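Local coordinates for penicillin-binding protein activator LpoB (Salmonella enterica subsp. enterica serovar Typhimurium, PDB 4Q6V) that is an outer-membrane lipoprotein that probably regulates peptidoglycan synthesis as the activator on which penicillin-binding protein 1B depends, at residues Ala6-Val11 with Arg49-Asn54; Leu15-Val20 with Ile125-Lys130; Val25-Ser30 with Ile88-Asn93; Met68-Leu73 with Asp79-Arg84. All blocks are in the same frame, centred on the assembly; numbering follows the deposited sequence.

Contact 1: Ala6-Val11 with Arg49-Asn54; sequences AMQPLV and RNALAN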
loop_
_atom_site.group_PDB
_atom_site.type_symbol
_atom_site.label_atom_id
_atom_site.label_comp_id
_atom_site.label_asym_id
_atom_site.label_seq_id
_atom_site.Cartn_x
_atom_site.Cartn_y
_atom_site.Cartn_z
ATOM N N ALA A 6 -7.837 -11.070 -5.644
ATOM C CA ALA A 6 -6.441 -11.069 -5.251
ATOM C C ALA A 6 -6.171 -10.395 -3.894
ATOM O O ALA A 6 -5.405 -10.935 -3.060
ATOM C CB ALA A 6 -5.626 -10.424 -6.340
HETATM N N MSE A 7 -6.832 -9.260 -3.672
HETATM C CA MSE A 7 -6.486 -8.391 -2.541
HETATM C C MSE A 7 -7.106 -8.864 -1.234
HETATM O O MSE A 7 -6.488 -8.784 -0.183
HETATM C CB MSE A 7 -6.902 -6.983 -2.851
HETATM C CG MSE A 7 -5.791 -6.196 -3.540
HETATM SE SE MSE A 7 -6.485 -4.582 -4.425
HETATM C CE MSE A 7 -4.756 -3.934 -5.058
ATOM N N GLN A 8 -8.331 -9.409 -1.282
ATOM C CA GLN A 8 -9.084 -9.778 -0.078
ATOM C C GLN A 8 -8.384 -10.840 0.750
ATOM O O GLN A 8 -8.264 -10.715 1.973
ATOM C CB GLN A 8 -10.511 -10.259 -0.416
ATOM C CG GLN A 8 -11.420 -9.240 -1.071
ATOM C CD GLN A 8 -11.707 -8.047 -0.195
ATOM O OE1 GLN A 8 -11.694 -8.141 1.034
ATOM N NE2 GLN A 8 -11.959 -6.894 -0.833
ATOM N N PRO A 9 -7.920 -11.913 0.111
ATOM C CA PRO A 9 -7.229 -12.926 0.873
ATOM C C PRO A 9 -5.916 -12.429 1.485
ATOM O O PRO A 9 -5.534 -12.914 2.535
ATOM C CB PRO A 9 -6.957 -14.029 -0.153
ATOM C CG PRO A 9 -7.353 -13.519 -1.482
ATOM C CD PRO A 9 -8.301 -12.395 -1.231
ATOM N N LEU A 10 -5.233 -11.503 0.796
ATOM C CA LEU A 10 -3.919 -11.011 1.249
ATOM C C LEU A 10 -4.151 -10.057 2.421
ATOM O O LEU A 10 -3.451 -10.102 3.429
ATOM C CB LEU A 10 -3.213 -10.298 0.123
ATOM C CG LEU A 10 -2.654 -11.133 -1.031
ATOM C CD1 LEU A 10 -2.032 -10.283 -2.118
ATOM C CD2 LEU A 10 -1.616 -12.087 -0.479
ATOM N N VAL A 11 -5.161 -9.208 2.310
ATOM C CA VAL A 11 -5.513 -8.324 3.444
ATOM C C VAL A 11 -5.918 -9.118 4.677
ATOM O O VAL A 11 -5.586 -8.790 5.804
ATOM C CB VAL A 11 -6.610 -7.336 3.071
ATOM C CG1 VAL A 11 -7.192 -6.696 4.319
ATOM C CG2 VAL A 11 -6.042 -6.290 2.125
ATOM N N ARG A 49 -7.496 0.289 -0.782
ATOM C CA ARG A 49 -7.829 1.190 0.329
ATOM C C ARG A 49 -9.176 0.743 0.914
ATOM O O ARG A 49 -9.391 0.729 2.145
ATOM C CB ARG A 49 -7.842 2.630 -0.135
ATOM C CG ARG A 49 -6.474 3.261 -0.379
ATOM C CD ARG A 49 -6.615 4.656 -0.975
ATOM N NE ARG A 49 -7.392 5.503 -0.096
ATOM C CZ ARG A 49 -6.919 6.341 0.828
ATOM N NH1 ARG A 49 -5.627 6.514 0.986
ATOM N NH2 ARG A 49 -7.750 7.039 1.595
ATOM N N ASN A 50 -10.079 0.310 0.026
ATOM C CA ASN A 50 -11.388 -0.182 0.481
ATOM C C ASN A 50 -11.308 -1.451 1.278
ATOM O O ASN A 50 -11.838 -1.524 2.382
ATOM C CB ASN A 50 -12.336 -0.292 -0.703
ATOM C CG ASN A 50 -12.756 1.068 -1.229
ATOM O OD1 ASN A 50 -12.748 1.320 -2.431
ATOM N ND2 ASN A 50 -13.124 1.961 -0.329
ATOM N N ALA A 51 -10.585 -2.427 0.739
ATOM C CA ALA A 51 -10.338 -3.674 1.444
ATOM C C ALA A 51 -9.729 -3.435 2.841
ATOM O O ALA A 51 -10.054 -4.147 3.792
ATOM C CB ALA A 51 -9.440 -4.617 0.657
ATOM N N LEU A 52 -8.873 -2.417 2.945
ATOM C CA LEU A 52 -8.205 -2.115 4.198
ATOM C C LEU A 52 -9.066 -1.347 5.184
ATOM O O LEU A 52 -8.974 -1.600 6.401
ATOM C CB LEU A 52 -6.945 -1.323 3.901
ATOM C CG LEU A 52 -5.852 -2.116 3.206
ATOM C CD1 LEU A 52 -4.830 -1.186 2.598
ATOM C CD2 LEU A 52 -5.197 -3.105 4.151
ATOM N N ALA A 53 -9.861 -0.396 4.670
ATOM C CA ALA A 53 -10.807 0.367 5.470
ATOM C C ALA A 53 -11.975 -0.462 5.981
ATOM O O ALA A 53 -12.545 -0.108 7.004
ATOM C CB ALA A 53 -11.358 1.546 4.682
ATOM N N ASN A 54 -12.307 -1.550 5.292
ATOM C CA ASN A 54 -13.466 -2.376 5.617
ATOM C C ASN A 54 -13.067 -3.545 6.497
ATOM O O ASN A 54 -13.751 -3.831 7.480
ATOM C CB ASN A 54 -14.161 -2.890 4.334
ATOM C CG ASN A 54 -14.809 -1.772 3.519
ATOM O OD1 ASN A 54 -14.947 -0.624 3.962
ATOM N ND2 ASN A 54 -15.219 -2.093 2.299
#

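Contact 2: Leu15-Val20 with Ile125-Lys130; sequences LQADGV and IIWSGK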
loop_
_atom_site.group_PDB
_atom_site.type_symbol
_atom_site.label_atom_id
_atom_site.label_comp_id
_atom_site.label_asym_id
_atom_site.label_seq_id
_atom_site.Cartn_x
_atom_site.Cartn_y
_atom_site.Cartn_z
ATOM N N LEU A 15 -3.952 -9.203 8.282
ATOM C CA LEU A 15 -4.646 -8.865 9.507
ATOM C C LEU A 15 -4.503 -9.934 10.577
ATOM O O LEU A 15 -4.715 -9.643 11.753
ATOM C CB LEU A 15 -6.114 -8.615 9.235
ATOM C CG LEU A 15 -6.420 -7.292 8.532
ATOM C CD1 LEU A 15 -7.909 -7.181 8.214
ATOM C CD2 LEU A 15 -6.003 -6.138 9.412
ATOM N N GLN A 16 -4.102 -11.134 10.178
ATOM C CA GLN A 16 -3.908 -12.263 11.105
ATOM C C GLN A 16 -2.482 -12.355 11.612
ATOM O O GLN A 16 -2.179 -13.110 12.552
ATOM C CB GLN A 16 -4.303 -13.558 10.410
ATOM C CG GLN A 16 -5.743 -13.625 9.903
ATOM C CD GLN A 16 -6.028 -14.899 9.075
ATOM O OE1 GLN A 16 -5.268 -15.878 9.120
ATOM N NE2 GLN A 16 -7.115 -14.900 8.299
ATOM N N ALA A 17 -1.581 -11.593 10.992
ATOM C CA ALA A 17 -0.171 -11.654 11.340
ATOM C C ALA A 17 0.108 -10.889 12.617
ATOM O O ALA A 17 -0.435 -9.795 12.823
ATOM C CB ALA A 17 0.664 -11.098 10.208
ATOM N N ASP A 18 0.951 -11.478 13.471
ATOM C CA ASP A 18 1.349 -10.800 14.699
ATOM C C ASP A 18 2.056 -9.467 14.430
ATOM O O ASP A 18 2.827 -9.365 13.490
ATOM C CB ASP A 18 2.227 -11.691 15.590
ATOM C CG ASP A 18 2.624 -10.984 16.899
ATOM O OD1 ASP A 18 1.772 -10.675 17.763
ATOM O OD2 ASP A 18 3.806 -10.687 17.108
ATOM N N GLY A 19 1.760 -8.444 15.227
ATOM C CA GLY A 19 2.386 -7.144 15.078
ATOM C C GLY A 19 1.541 -6.162 14.268
ATOM O O GLY A 19 1.862 -4.956 14.236
ATOM N N VAL A 20 0.490 -6.690 13.638
ATOM C CA VAL A 20 -0.465 -5.869 12.905
ATOM C C VAL A 20 -1.676 -5.612 13.812
ATOM O O VAL A 20 -2.424 -6.515 14.144
ATOM C CB VAL A 20 -0.893 -6.525 11.581
ATOM C CG1 VAL A 20 -1.738 -5.545 10.772
ATOM C CG2 VAL A 20 0.309 -6.995 10.757
ATOM N N ILE A 125 10.217 -4.847 7.842
ATOM C CA ILE A 125 9.102 -5.516 7.176
ATOM C C ILE A 125 8.563 -6.623 8.041
ATOM O O ILE A 125 9.256 -7.624 8.255
ATOM C CB ILE A 125 9.463 -6.033 5.774
ATOM C CG1 ILE A 125 9.975 -4.900 4.868
ATOM C CG2 ILE A 125 8.240 -6.734 5.147
ATOM C CD1 ILE A 125 8.891 -3.911 4.446
ATOM N N ILE A 126 7.335 -6.465 8.543
ATOM C CA ILE A 126 6.794 -7.400 9.516
ATOM C C ILE A 126 5.879 -8.404 8.845
ATOM O O ILE A 126 5.585 -9.431 9.460
ATOM C CB ILE A 126 6.072 -6.691 10.711
ATOM C CG1 ILE A 126 4.877 -5.862 10.222
ATOM C CG2 ILE A 126 7.112 -5.907 11.520
ATOM C CD1 ILE A 126 4.111 -5.083 11.256
ATOM N N TRP A 127 5.441 -8.109 7.613
ATOM C CA TRP A 127 4.559 -9.033 6.875
ATOM C C TRP A 127 4.751 -8.908 5.371
ATOM O O TRP A 127 4.904 -7.791 4.848
ATOM C CB TRP A 127 3.068 -8.772 7.221
ATOM C CG TRP A 127 2.161 -9.636 6.397
ATOM C CD1 TRP A 127 1.859 -10.955 6.652
ATOM C CD2 TRP A 127 1.486 -9.309 5.179
ATOM N NE1 TRP A 127 1.031 -11.465 5.684
ATOM C CE2 TRP A 127 0.790 -10.480 4.760
ATOM C CE3 TRP A 127 1.347 -8.141 4.427
ATOM C CZ2 TRP A 127 0.004 -10.508 3.619
ATOM C CZ3 TRP A 127 0.608 -8.167 3.290
ATOM C CH2 TRP A 127 -0.062 -9.353 2.885
ATOM N N SER A 128 4.625 -10.045 4.681
ATOM C CA SER A 128 4.709 -10.062 3.236
ATOM C C SER A 128 3.775 -11.095 2.620
ATOM O O SER A 128 3.585 -12.138 3.216
ATOM C CB SER A 128 6.156 -10.343 2.829
ATOM O OG SER A 128 6.314 -10.361 1.443
ATOM N N GLY A 129 3.227 -10.782 1.449
ATOM C CA GLY A 129 2.319 -11.694 0.741
ATOM C C GLY A 129 2.264 -11.507 -0.765
ATOM O O GLY A 129 2.402 -10.391 -1.258
ATOM N N LYS A 130 2.033 -12.612 -1.497
ATOM C CA LYS A 130 1.881 -12.577 -2.957
ATOM C C LYS A 130 0.662 -13.348 -3.411
ATOM O O LYS A 130 0.263 -14.295 -2.757
ATOM C CB LYS A 130 3.131 -13.039 -3.668
ATOM C CG LYS A 130 3.787 -14.254 -3.064
ATOM C CD LYS A 130 5.182 -14.470 -3.629
ATOM C CE LYS A 130 5.742 -15.837 -3.231
ATOM N NZ LYS A 130 7.035 -16.210 -3.906
#

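Contact 3: Val25-Ser30 with Ile88-Asn93; sequences VLLVDS and IGIARN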
loop_
_atom_site.group_PDB
_atom_site.type_symbol
_atom_site.label_atom_id
_atom_site.label_comp_id
_atom_site.label_asym_id
_atom_site.label_seq_id
_atom_site.Cartn_x
_atom_site.Cartn_y
_atom_site.Cartn_z
ATOM N N VAL A 25 -3.211 3.646 12.262
ATOM C CA VAL A 25 -3.125 4.558 11.146
ATOM C C VAL A 25 -2.166 3.908 10.144
ATOM O O VAL A 25 -1.002 3.543 10.450
ATOM C CB VAL A 25 -2.639 5.927 11.590
ATOM C CG1 VAL A 25 -2.596 6.892 10.403
ATOM C CG2 VAL A 25 -3.511 6.482 12.731
ATOM N N LEU A 26 -2.653 3.769 8.926
ATOM C CA LEU A 26 -1.922 3.026 7.879
ATOM C C LEU A 26 -1.761 3.939 6.685
ATOM O O LEU A 26 -2.725 4.475 6.190
ATOM C CB LEU A 26 -2.627 1.721 7.572
ATOM C CG LEU A 26 -2.139 1.004 6.306
ATOM C CD1 LEU A 26 -0.782 0.330 6.502
ATOM C CD2 LEU A 26 -3.195 -0.013 5.920
ATOM N N LEU A 27 -0.530 4.122 6.225
ATOM C CA LEU A 27 -0.244 4.723 4.958
ATOM C C LEU A 27 -0.187 3.722 3.805
ATOM O O LEU A 27 0.680 2.869 3.742
ATOM C CB LEU A 27 1.071 5.516 5.055
ATOM C CG LEU A 27 1.568 6.197 3.789
ATOM C CD1 LEU A 27 0.454 6.938 3.097
ATOM C CD2 LEU A 27 2.777 7.098 4.025
ATOM N N VAL A 28 -1.119 3.852 2.878
ATOM C CA VAL A 28 -1.240 2.901 1.759
ATOM C C VAL A 28 -0.564 3.473 0.514
ATOM O O VAL A 28 -1.074 4.401 -0.125
ATOM C CB VAL A 28 -2.731 2.621 1.409
ATOM C CG1 VAL A 28 -2.846 1.705 0.192
ATOM C CG2 VAL A 28 -3.414 2.019 2.592
ATOM N N ASP A 29 0.610 2.934 0.193
ATOM C CA ASP A 29 1.342 3.410 -0.972
ATOM C C ASP A 29 0.564 2.949 -2.217
ATOM O O ASP A 29 -0.119 1.917 -2.177
ATOM C CB ASP A 29 2.790 2.918 -0.926
ATOM C CG ASP A 29 3.772 3.842 -1.601
ATOM O OD1 ASP A 29 3.360 4.928 -2.080
ATOM O OD2 ASP A 29 4.966 3.441 -1.646
ATOM N N SER A 30 0.615 3.760 -3.274
ATOM C CA SER A 30 -0.134 3.462 -4.492
ATOM C C SER A 30 0.492 2.226 -5.155
ATOM O O SER A 30 1.711 2.035 -5.133
ATOM C CB SER A 30 -0.215 4.690 -5.414
ATOM O OG SER A 30 1.048 4.985 -5.962
ATOM N N ILE A 88 8.972 6.574 4.876
ATOM C CA ILE A 88 9.084 6.734 6.316
ATOM C C ILE A 88 9.101 8.217 6.714
ATOM O O ILE A 88 8.525 8.606 7.754
ATOM C CB ILE A 88 10.350 6.058 6.870
ATOM C CG1 ILE A 88 10.251 4.567 6.647
ATOM C CG2 ILE A 88 10.480 6.272 8.365
ATOM C CD1 ILE A 88 11.544 3.825 6.853
ATOM N N GLY A 89 9.819 9.020 5.923
ATOM C CA GLY A 89 9.809 10.473 6.106
ATOM C C GLY A 89 8.386 10.996 6.103
ATOM O O GLY A 89 8.026 11.789 6.965
ATOM N N ILE A 90 7.559 10.518 5.176
ATOM C CA ILE A 90 6.188 10.945 5.055
ATOM C C ILE A 90 5.338 10.359 6.177
ATOM O O ILE A 90 4.548 11.051 6.800
ATOM C CB ILE A 90 5.589 10.596 3.662
ATOM C CG1 ILE A 90 6.284 11.347 2.527
ATOM C CG2 ILE A 90 4.101 10.933 3.598
ATOM C CD1 ILE A 90 6.105 12.834 2.576
ATOM N N ALA A 91 5.521 9.073 6.474
ATOM C CA ALA A 91 4.757 8.370 7.493
ATOM C C ALA A 91 4.893 9.085 8.802
ATOM O O ALA A 91 3.910 9.248 9.549
ATOM C CB ALA A 91 5.253 6.946 7.593
ATOM N N ARG A 92 6.096 9.574 9.113
ATOM C CA ARG A 92 6.332 10.237 10.419
ATOM C C ARG A 92 5.623 11.576 10.558
ATOM O O ARG A 92 5.060 11.878 11.625
ATOM C CB ARG A 92 7.828 10.390 10.672
ATOM C CG ARG A 92 8.553 9.056 10.830
ATOM C CD ARG A 92 9.817 9.193 11.681
ATOM N NE ARG A 92 10.357 7.891 12.106
ATOM C CZ ARG A 92 11.418 7.297 11.560
ATOM N NH1 ARG A 92 12.108 7.855 10.562
ATOM N NH2 ARG A 92 11.808 6.115 12.024
ATOM N N ASN A 93 5.606 12.346 9.466
ATOM C CA ASN A 93 4.867 13.596 9.442
ATOM C C ASN A 93 3.387 13.426 9.648
ATOM O O ASN A 93 2.809 14.272 10.312
ATOM C CB ASN A 93 5.126 14.380 8.146
ATOM C CG ASN A 93 6.024 15.592 8.349
ATOM O OD1 ASN A 93 5.889 16.615 7.662
ATOM N ND2 ASN A 93 6.950 15.496 9.307
#

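Contact 4: Met68-Leu73 with Asp79-Arg84; sequences MAKQQL and DSLGTR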
loop_
_atom_site.group_PDB
_atom_site.type_symbol
_atom_site.label_atom_id
_atom_site.label_comp_id
_atom_site.label_asym_id
_atom_site.label_seq_id
_atom_site.Cartn_x
_atom_site.Cartn_y
_atom_site.Cartn_z
HETATM N N MSE A 68 0.004 17.292 1.070
HETATM C CA MSE A 68 0.548 18.269 2.018
HETATM C C MSE A 68 1.865 17.852 2.621
HETATM O O MSE A 68 2.789 18.672 2.722
HETATM C CB MSE A 68 -0.407 18.457 3.188
HETATM C CG MSE A 68 -1.830 18.795 2.797
HETATM SE SE MSE A 68 -1.831 20.536 1.897
HETATM C CE MSE A 68 -3.238 20.061 0.579
ATOM N N ALA A 69 1.958 16.598 3.090
ATOM C CA ALA A 69 3.177 16.090 3.671
ATOM C C ALA A 69 4.355 16.116 2.697
ATOM O O ALA A 69 5.457 16.597 3.060
ATOM C CB ALA A 69 2.987 14.694 4.224
ATOM N N LYS A 70 4.100 15.692 1.448
ATOM C CA LYS A 70 5.117 15.823 0.395
ATOM C C LYS A 70 5.642 17.223 0.238
ATOM O O LYS A 70 6.817 17.479 0.078
ATOM C CB LYS A 70 4.599 15.276 -0.926
ATOM C CG LYS A 70 4.459 13.748 -0.979
ATOM C CD LYS A 70 4.204 13.204 -2.368
ATOM C CE LYS A 70 2.742 13.373 -2.745
ATOM N NZ LYS A 70 2.451 12.681 -4.030
ATOM N N GLN A 71 4.735 18.180 0.277
ATOM C CA GLN A 71 5.089 19.562 0.066
ATOM C C GLN A 71 5.913 20.082 1.281
ATOM O O GLN A 71 6.911 20.783 1.107
ATOM C CB GLN A 71 3.815 20.373 -0.105
ATOM C CG GLN A 71 4.077 21.863 -0.160
ATOM C CD GLN A 71 2.816 22.658 -0.337
ATOM O OE1 GLN A 71 1.898 22.585 0.507
ATOM N NE2 GLN A 71 2.763 23.431 -1.430
ATOM N N GLN A 72 5.523 19.706 2.497
ATOM C CA GLN A 72 6.306 20.060 3.685
ATOM C C GLN A 72 7.719 19.471 3.722
ATOM O O GLN A 72 8.598 20.024 4.414
ATOM C CB GLN A 72 5.557 19.699 4.946
ATOM C CG GLN A 72 4.195 20.323 5.064
ATOM C CD GLN A 72 3.325 19.596 6.069
ATOM O OE1 GLN A 72 3.726 18.582 6.641
ATOM N NE2 GLN A 72 2.118 20.111 6.246
ATOM N N LEU A 73 7.964 18.385 2.975
ATOM C CA LEU A 73 9.253 17.729 2.936
ATOM C C LEU A 73 10.078 18.086 1.687
ATOM O O LEU A 73 11.197 17.587 1.532
ATOM C CB LEU A 73 9.068 16.206 3.038
ATOM C CG LEU A 73 9.096 15.681 4.481
ATOM C CD1 LEU A 73 7.965 16.242 5.332
ATOM C CD2 LEU A 73 9.046 14.163 4.456
ATOM N N ASP A 79 5.507 12.889 -6.597
ATOM C CA ASP A 79 6.384 11.856 -6.057
ATOM C C ASP A 79 5.639 10.596 -5.626
ATOM O O ASP A 79 4.682 10.623 -4.862
ATOM C CB ASP A 79 7.173 12.387 -4.866
ATOM C CG ASP A 79 8.375 11.544 -4.577
ATOM O OD1 ASP A 79 9.485 12.098 -4.779
ATOM O OD2 ASP A 79 8.222 10.359 -4.162
ATOM N N SER A 80 6.119 9.447 -6.095
ATOM C CA SER A 80 5.368 8.207 -5.955
ATOM C C SER A 80 5.628 7.583 -4.591
ATOM O O SER A 80 4.950 6.600 -4.258
ATOM C CB SER A 80 5.786 7.214 -7.035
ATOM O OG SER A 80 4.960 7.349 -8.157
ATOM N N LEU A 81 6.576 8.126 -3.823
ATOM C CA LEU A 81 7.001 7.502 -2.561
ATOM C C LEU A 81 7.533 6.101 -2.828
ATOM O O LEU A 81 7.297 5.170 -2.050
ATOM C CB LEU A 81 5.874 7.418 -1.514
ATOM C CG LEU A 81 5.486 8.666 -0.725
ATOM C CD1 LEU A 81 5.353 9.889 -1.617
ATOM C CD2 LEU A 81 4.197 8.394 0.046
ATOM N N GLY A 82 8.246 5.964 -3.946
ATOM C CA GLY A 82 8.948 4.708 -4.263
ATOM C C GLY A 82 9.772 4.211 -3.084
ATOM O O GLY A 82 9.492 3.117 -2.557
ATOM N N THR A 83 10.747 5.020 -2.655
ATOM C CA THR A 83 11.830 4.525 -1.807
ATOM C C THR A 83 11.336 4.434 -0.370
ATOM O O THR A 83 10.309 4.984 -0.045
ATOM C CB THR A 83 13.152 5.326 -1.928
ATOM O OG1 THR A 83 13.100 6.495 -1.119
ATOM C CG2 THR A 83 13.451 5.696 -3.372
ATOM N N ARG A 84 12.065 3.701 0.462
ATOM C CA ARG A 84 11.667 3.498 1.838
ATOM C C ARG A 84 11.900 4.771 2.678
ATOM O O ARG A 84 11.139 5.093 3.600
ATOM C CB ARG A 84 12.394 2.272 2.406
ATOM C CG ARG A 84 12.035 0.952 1.761
ATOM C CD ARG A 84 12.626 -0.232 2.527
ATOM N NE ARG A 84 12.270 -1.487 1.865
ATOM C CZ ARG A 84 12.758 -2.691 2.198
ATOM N NH1 ARG A 84 13.630 -2.830 3.202
ATOM N NH2 ARG A 84 12.354 -3.767 1.531
#

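Contact 1: Ala6-Val11 with Arg49-Asn54
Q8 and V11 of helix 3-15 face A51 and L52 of helix 41-54 with the local axes 9.8 Å apart at closest approach, the two segments running roughly the same way and crossing at -37°. This is the helix pair that packs together on one side of the mixed sheet in the C-terminal domain of LpoB, and the small A51 lets the backbones come close: the CA atoms of Q8 and A51 are 6.4 Å apart. V11 carries the apolar part. Its CG1 stands anti to the backbone N (chi1 166°) and reaches the carbonyl of A51, while CG2 is turned to meet CB of A51 and the end of L52. The branches of V11 and L52 cross at a slant, with V11 CG2 3.9 Å from L52 CD2. L52 continues inward onto L26 and V28 of strand 25-35, so the interface runs straight into the core. Towards the outer side Q8 takes over. Its chain folds back at chi2 (-63°), which swings the amide toward the other helix although the bond to CB does not itself point at helix 41-54. The amide is held by N4 OD1, one turn earlier on the same helix, which accepts from NE2. That same nitrogen lies over the methyl group of A51, with Q8 NE2 3.7 Å from A51 CB.

Contact 2: Leu15-Val20 with Ile125-Lys130
A17 sets its methyl group against the indole of W127, CB lying 3.8 Å from CD1 on the pyrrole part of the ring. Beside it, I126 reaches the turn itself: its CD1 is 3.7 Å from G19 O and, more loosely, 4.3 Å from V20 CG2. Neighbouring residues of strand 125-132 thus both reach the loop that follows helix 3-15. They can do so because the backbone at I126 leaves the extended shape, with psi at -16°, and both CB bonds end up directed at the loop instead of alternating. The loop owes its form to a type II turn from A17 to V20, closed by a weak bond from V20 N to A17 O. G19 takes the third position with phi 97°, where a CB would be jammed against the carbonyl oxygen of D18. Further out, Y98 OH hydrogen-bonds to G19 O, giving the carbonyl touched by I126 a polar partner as well. Backbone bonds to L117 hold I126 and W127 in the sheet; the indole also rests on M115, and G129 N sits 3.8 Å above one of its faces, towards the rim. Between the two segments themselves the chemistry is almost wholly apolar, which implies that van der Waals packing joins this loop to the edge strand, while directional bonds come from the surrounding sheet.

Contact 3: Val25-Ser30 with Ile88-Asn93
L27 extends its side chain with CG anti to the backbone N (chi1 178°), and I90 places CG2 in the same relation to its own N, CG1 lying beside the N at chi1 -65°; these two choices bring one methyl from strand 25-35 up to one methyl from helix 84-94. L27 CD2 makes the whole contact from the strand side. It lies 4.1 Å from I90 CG2, the two side chains meeting at a slant, and 4.3 Å from A91 CB, so it rests where two consecutive helical residues present their methyl groups. A91 N is also near, at 4.2 Å from L27 CD2, which puts the leucine close to the helix backbone. The long branch of I90 leads away from the strand, towards L73, and the side chain as a whole also packs on L66 and A69 of helix 63-72. L66 touches L27 as well, closing a small apolar cluster in which strand and both helices meet. A91 in turn leans on V99 of the neighbouring strand and on V120. The strand is fixed by backbone bonds from L27 to Y98 and L100 on one side and from L26 to T59 and V61 on the other, making it an interior strand of the sheet. Alternation along it sorts the faces: L27 points to helix 84-94, whereas L26 and V28 pack on L52 of helix 41-54. With helices packed on both faces of its mixed sheet, the domain is a layered alpha-beta structure, and L27 with I90 and A91 forms part of the join between its central sheet and one helical layer.

Contact 4: Met68-Leu73 with Asp79-Arg84
An Asx turn at D79 shapes the linker between helix 63-72 and helix 84-94, and K70, from the first of these helices, grips that turn by its backbone. D79 OD2 accepts from L81 N at 2.8 Å, using its anti lone pair, in a fairly straight bond (159° at the hydrogen). The carbonyl of the same residue meets the lysine: K70 NZ donates to D79 O at 3.1 Å, approaching at 137° to the C=O bond and a little out of the carbonyl plane. The bend at chi3 (-79°) turns the end of the lysine chain towards this oxygen. The ammonium group also donates to P77 O, its stronger partner, so two backbone carbonyls of the linker hold it. The charge of D79 is not paired with K70, since K70 NZ and D79 OD2 stay 6.2 Å apart; OD1 forms a salt bridge to K86 instead. The aliphatic part of the lysine is used too. Its CD packs 3.6 Å from L81 CD1, the two chains crossing, and 4.0 Å from D79 CB. L81 itself has a left-handed backbone conformation, and T83 follows as the N-cap residue of the next helix. K70 thus binds the linker back onto the helix it comes from, while the K86 salt bridge ties the same turn to helix 84-94. Alongside, A69 packs on V94 of helix 84-94, and L81 also touches D29 of segment 25-30.

In the fold
From the N terminus, helix 3-15 supplies the first half of contact 1 and the loop after it the first half of contact 2. Contact 1 closes when helix 41-54 returns to helix 3-15; strand 25-35 comes between them in the chain, so contacts 1 and 3 cross, and they touch through L52 against V28 and L26. Contact 3 closes when helix 84-94 comes back to strand 25-35, joining the sheet to the helices of its other face. Nested within it, contact 4 closes a short loop between helices 63-72 and 84-94. Contact 2, completed by the last strand, encloses contacts 3 and 4 and crosses contact 1, where L10 meets W127.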